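Local coordinates for glutathione S-transferase family protein (Populus trichocarpa, PDB 5F06) that probably catalyses the transfer of glutathione to electrophilic substrates, releasing a halide from organic halides, as a Phi-class enzyme of detoxification, at residues A[1-7]-A[53-59]. Numbering follows the deposited sequence.
Sequences VLKLYGA and IPALEED. With GSH (glutathione), chain C.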
ATOM      1  N   VAL A   1       7.207 -24.490  -9.890  1.00 18.12           N
ATOM      2  CA  VAL A   1       5.823 -24.133 -10.188  1.00 20.30           C
ATOM      3  C   VAL A   1       5.359 -22.990  -9.294  1.00 17.80           C
ATOM      4  O   VAL A   1       5.658 -22.962  -8.100  1.00 18.25           O
ATOM      5  CB  VAL A   1       4.867 -25.336 -10.002  1.00 22.87           C
ATOM      6  CG1 VAL A   1       3.417 -24.944 -10.320  1.00 23.37           C
ATOM      7  CG2 VAL A   1       5.297 -26.503 -10.865  1.00 24.80           C
ATOM      8  N   LEU A   2       4.626 -22.051  -9.880  1.00 14.08           N
ATOM      9  CA  LEU A   2       3.987 -20.993  -9.114  1.00 14.68           C
ATOM     10  C   LEU A   2       2.745 -21.556  -8.453  1.00 13.09           C
ATOM     11  O   LEU A   2       1.743 -21.796  -9.123  1.00 12.78           O
ATOM     12  CB  LEU A   2       3.614 -19.811 -10.007  1.00 13.44           C
ATOM     13  CG  LEU A   2       4.771 -19.003 -10.585  1.00 15.05           C
ATOM     14  CD1 LEU A   2       4.255 -18.094 -11.687  1.00 14.10           C
ATOM     15  CD2 LEU A   2       5.458 -18.187  -9.498  1.00 15.54           C
ATOM     16  N   LYS A   3       2.823 -21.779  -7.145  1.00 12.76           N
ATOM     17  CA  LYS A   3       1.710 -22.344  -6.398  1.00 13.07           C
ATOM     18  C   LYS A   3       1.031 -21.275  -5.556  1.00 14.42           C
ATOM     19  O   LYS A   3       1.612 -20.748  -4.607  1.00 17.09           O
ATOM     20  CB  LYS A   3       2.193 -23.494  -5.520  1.00 16.08           C
ATOM     21  CG  LYS A   3       2.764 -24.656  -6.324  1.00 20.23           C
ATOM     22  CD  LYS A   3       3.513 -25.655  -5.456  1.00 26.09           C
ATOM     23  CE  LYS A   3       2.669 -26.132  -4.295  1.00 30.45           C
ATOM     24  NZ  LYS A   3       1.380 -26.726  -4.736  1.00 33.07           N
ATOM     25  N   LEU A   4      -0.207 -20.966  -5.927  1.00 12.98           N
ATOM     26  CA  LEU A   4      -0.995 -19.925  -5.282  1.00 11.33           C
ATOM     27  C   LEU A   4      -2.009 -20.548  -4.341  1.00 12.59           C
ATOM     28  O   LEU A   4      -2.853 -21.332  -4.767  1.00 12.64           O
ATOM     29  CB  LEU A   4      -1.699 -19.073  -6.334  1.00 10.12           C
ATOM     30  CG  LEU A   4      -2.543 -17.887  -5.860  1.00 11.12           C
ATOM     31  CD1 LEU A   4      -1.673 -16.870  -5.147  1.00 11.94           C
ATOM     32  CD2 LEU A   4      -3.265 -17.250  -7.041  1.00 11.12           C
ATOM     33  N   TYR A   5      -1.910 -20.203  -3.060  1.00 11.60           N
ATOM     34  CA  TYR A   5      -2.820 -20.721  -2.046  1.00 11.29           C
ATOM     35  C   TYR A   5      -3.937 -19.724  -1.762  1.00 10.43           C
ATOM     36  O   TYR A   5      -3.693 -18.623  -1.276  1.00  9.88           O
ATOM     37  CB  TYR A   5      -2.058 -21.041  -0.763  1.00 11.88           C
ATOM     38  CG  TYR A   5      -1.038 -22.137  -0.942  1.00 13.11           C
ATOM     39  CD1 TYR A   5       0.213 -21.867  -1.486  1.00 13.45           C
ATOM     40  CD2 TYR A   5      -1.330 -23.447  -0.588  1.00 14.87           C
ATOM     41  CE1 TYR A   5       1.148 -22.874  -1.659  1.00 14.66           C
ATOM     42  CE2 TYR A   5      -0.402 -24.459  -0.759  1.00 15.42           C
ATOM     43  CZ  TYR A   5       0.832 -24.168  -1.298  1.00 16.33           C
ATOM     44  OH  TYR A   5       1.754 -25.175  -1.465  1.00 18.72           O
ATOM     45  N   GLY A   6      -5.168 -20.109  -2.069  1.00 10.08           N
ATOM     46  CA  GLY A   6      -6.294 -19.217  -1.865  1.00  9.96           C
ATOM     47  C   GLY A   6      -7.606 -19.816  -2.321  1.00 11.45           C
ATOM     48  O   GLY A   6      -7.805 -21.027  -2.240  1.00 12.39           O
ATOM     49  N   ALA A   7      -8.504 -18.964  -2.802  1.00 13.49           N
ATOM     50  CA  ALA A   7      -9.809 -19.410  -3.277  1.00 14.35           C
ATOM     51  C   ALA A   7     -10.276 -18.528  -4.433  1.00 16.10           C
ATOM     52  O   ALA A   7     -10.123 -17.309  -4.372  1.00 16.47           O
ATOM     53  CB  ALA A   7     -10.816 -19.381  -2.146  1.00 13.89           C
ATOM     54  N   ILE A  53      -5.495 -15.137   3.118  1.00  9.83           N
ATOM     55  CA  ILE A  53      -5.124 -15.555   1.776  1.00  8.44           C
ATOM     56  C   ILE A  53      -5.007 -14.318   0.889  1.00  8.80           C
ATOM     57  O   ILE A  53      -5.686 -13.322   1.125  1.00  9.01           O
ATOM     58  CB  ILE A  53      -6.149 -16.560   1.186  1.00  8.84           C
ATOM     59  CG1 ILE A  53      -7.573 -15.985   1.198  1.00 11.29           C
ATOM     60  CG2 ILE A  53      -6.093 -17.867   1.962  1.00 10.67           C
ATOM     61  CD1 ILE A  53      -8.580 -16.834   0.413  1.00 11.51           C
ATOM     62  N   PRO A  54      -4.165 -14.381  -0.156  1.00 10.79           N
ATOM     63  CA  PRO A  54      -3.426 -15.554  -0.619  1.00 10.97           C
ATOM     64  C   PRO A  54      -1.990 -15.626  -0.122  1.00 10.66           C
ATOM     65  O   PRO A  54      -1.480 -14.679   0.472  1.00  8.91           O
ATOM     66  CB  PRO A  54      -3.445 -15.373  -2.133  1.00 10.62           C
ATOM     67  CG  PRO A  54      -3.303 -13.903  -2.294  1.00 11.76           C
ATOM     68  CD  PRO A  54      -4.059 -13.279  -1.128  1.00 11.23           C
ATOM     69  N   ALA A  55      -1.367 -16.770  -0.370  1.00 10.96           N
ATOM     70  CA  ALA A  55       0.071 -16.921  -0.252  1.00 10.52           C
ATOM     71  C   ALA A  55       0.594 -17.546  -1.537  1.00  9.72           C
ATOM     72  O   ALA A  55      -0.162 -18.178  -2.283  1.00  9.20           O
ATOM     73  CB  ALA A  55       0.432 -17.775   0.942  1.00  9.67           C
ATOM     74  N   LEU A  56       1.884 -17.363  -1.791  1.00  9.04           N
ATOM     75  CA  LEU A  56       2.542 -17.948  -2.951  1.00  8.88           C
ATOM     76  C   LEU A  56       3.769 -18.741  -2.524  1.00  9.79           C
ATOM     77  O   LEU A  56       4.610 -18.232  -1.789  1.00 10.40           O
ATOM     78  CB  LEU A  56       2.956 -16.864  -3.947  1.00  8.81           C
ATOM     79  CG  LEU A  56       3.591 -17.357  -5.252  1.00 10.27           C
ATOM     80  CD1 LEU A  56       2.529 -17.847  -6.213  1.00 12.70           C
ATOM     81  CD2 LEU A  56       4.422 -16.269  -5.899  1.00 11.70           C
ATOM     82  N   GLU A  57       3.851 -19.990  -2.974  1.00 12.22           N
ATOM     83  CA  GLU A  57       5.078 -20.772  -2.865  1.00 13.95           C
ATOM     84  C   GLU A  57       5.666 -20.952  -4.256  1.00 13.89           C
ATOM     85  O   GLU A  57       5.011 -21.474  -5.158  1.00 15.04           O
ATOM     86  CB  GLU A  57       4.831 -22.142  -2.212  1.00 17.18           C
ATOM     87  CG  GLU A  57       4.698 -22.105  -0.689  1.00 16.89           C
ATOM     88  CD  GLU A  57       4.560 -23.492  -0.076  1.00 18.64           C
ATOM     89  OE1 GLU A  57       4.116 -24.416  -0.798  1.00 19.36           O
ATOM     90  OE2 GLU A  57       4.901 -23.661   1.122  1.00 18.12           O
ATOM     91  N   GLU A  58       6.898 -20.487  -4.424  1.00 11.79           N
ATOM     92  CA  GLU A  58       7.653 -20.712  -5.647  1.00 12.70           C
ATOM     93  C   GLU A  58       8.987 -21.319  -5.260  1.00 14.40           C
ATOM     94  O   GLU A  58       9.910 -20.605  -4.861  1.00 13.81           O
ATOM     95  CB  GLU A  58       7.853 -19.410  -6.419  1.00 12.55           C
ATOM     96  CG  GLU A  58       8.522 -19.597  -7.768  1.00 15.34           C
ATOM     97  CD  GLU A  58       9.156 -18.325  -8.290  1.00 15.92           C
ATOM     98  OE1 GLU A  58       9.762 -17.586  -7.488  1.00 15.95           O
ATOM     99  OE2 GLU A  58       9.056 -18.064  -9.510  1.00 17.21           O
ATOM    100  N   ASP A  59       9.073 -22.643  -5.366  1.00 18.44           N
ATOM    101  CA  ASP A  59      10.218 -23.389  -4.869  1.00 25.90           C
ATOM    102  C   ASP A  59      10.463 -23.039  -3.396  1.00 23.80           C
ATOM    103  O   ASP A  59       9.577 -23.240  -2.565  1.00 22.46           O
ATOM    104  CB  ASP A  59      11.444 -23.108  -5.739  1.00 30.62           C
ATOM    105  CG  ASP A  59      11.197 -23.427  -7.203  1.00 33.01           C
ATOM    106  OD1 ASP A  59      10.679 -24.529  -7.497  1.00 33.24           O
ATOM    107  OD2 ASP A  59      11.501 -22.573  -8.059  1.00 33.93           O
TER
HETATM  108  N1  GSH C 301      -3.707  -7.090   2.504  1.00 11.55           N
HETATM  109  CA1 GSH C 301      -4.054  -8.451   2.258  1.00 12.66           C
HETATM  110  C1  GSH C 301      -3.781  -8.793   0.808  1.00 12.14           C
HETATM  111  O11 GSH C 301      -3.974  -7.932  -0.087  1.00 12.03           O
HETATM  112  O12 GSH C 301      -3.368  -9.937   0.498  1.00 11.37           O
HETATM  113  CB1 GSH C 301      -5.518  -8.680   2.585  1.00 12.66           C
HETATM  114  CG1 GSH C 301      -5.794 -10.177   2.580  1.00 13.84           C
HETATM  115  CD1 GSH C 301      -7.264 -10.482   2.835  1.00 14.10           C
HETATM  116  OE1 GSH C 301      -8.041  -9.596   3.157  1.00 13.90           O
HETATM  117  N2  GSH C 301      -7.714 -11.832   2.676  1.00 12.79           N
HETATM  118  CA2 GSH C 301      -9.079 -12.202   2.892  1.00 15.37           C
HETATM  119  C2  GSH C 301      -9.137 -13.342   3.904  1.00 15.97           C
HETATM  120  O2  GSH C 301      -8.212 -14.126   3.989  1.00 13.95           O
HETATM  121  CB2 GSH C 301      -9.672 -12.712   1.597  1.00 18.08           C
HETATM  122  SG2 GSH C 301      -9.952 -11.385   0.446  1.00 20.44           S
HETATM  123  N3  GSH C 301     -10.289 -13.502   4.754  1.00 18.68           N
HETATM  124  CA3 GSH C 301     -10.345 -14.598   5.704  1.00 22.78           C
HETATM  125  C3  GSH C 301     -10.275 -14.083   7.139  1.00 23.74           C
HETATM  126  O31 GSH C 301     -10.737 -14.786   8.080  1.00 24.91           O
HETATM  127  O32 GSH C 301      -9.759 -12.962   7.387  1.00 23.88           O
HETATM  128  O   HOH W   1       6.494 -24.123  -5.719  1.00 27.06           O
HETATM  129  O   HOH W   2       7.600 -25.928  -7.454  1.00 40.65           O
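Y5 OH donates a short hydrogen bond to E57 OE1 (2.6 Å). The backbones of the antiparallel strands 2-6 and 55-58 join through two hydrogen-bonded pairs. K3 N bonds to E57 O (3.0 Å) and E57 N to K3 O (2.9 Å). Y5 N bonds to A55 O (2.8 Å) and A55 N to Y5 O (3.1 Å). Beyond them, water 1 links V1 O (2.8 Å) to D59 N (3.0 Å).

At the other end, I53 pairs with glutathione through its backbone: I53 N to GSH O2 and GSH N2 to I53 O, each 3.0 Å. The peptide bond before P54 is cis, the cis-proline of thioredoxin-like folds.

K3, Y5, A55 and E57 share one sheet face, where K47 makes a cation-pi contact with Y5. L2, L4 and L56 line the other. L2 CD2 meets L56 CD2 (4.2 Å), and L4 CD1 meets P54 CB (3.8 Å). L4 also packs on V16 and L17 of helix 11-22. I53 CD1 touches A7 CB (4.2 Å).

Regular backbone bonding thus fixes strand 55-58 beside strand 2-6, the two inner strands of the sheet, and I53, two residues before strand 55-58, offers its main-chain N and O to glutathione.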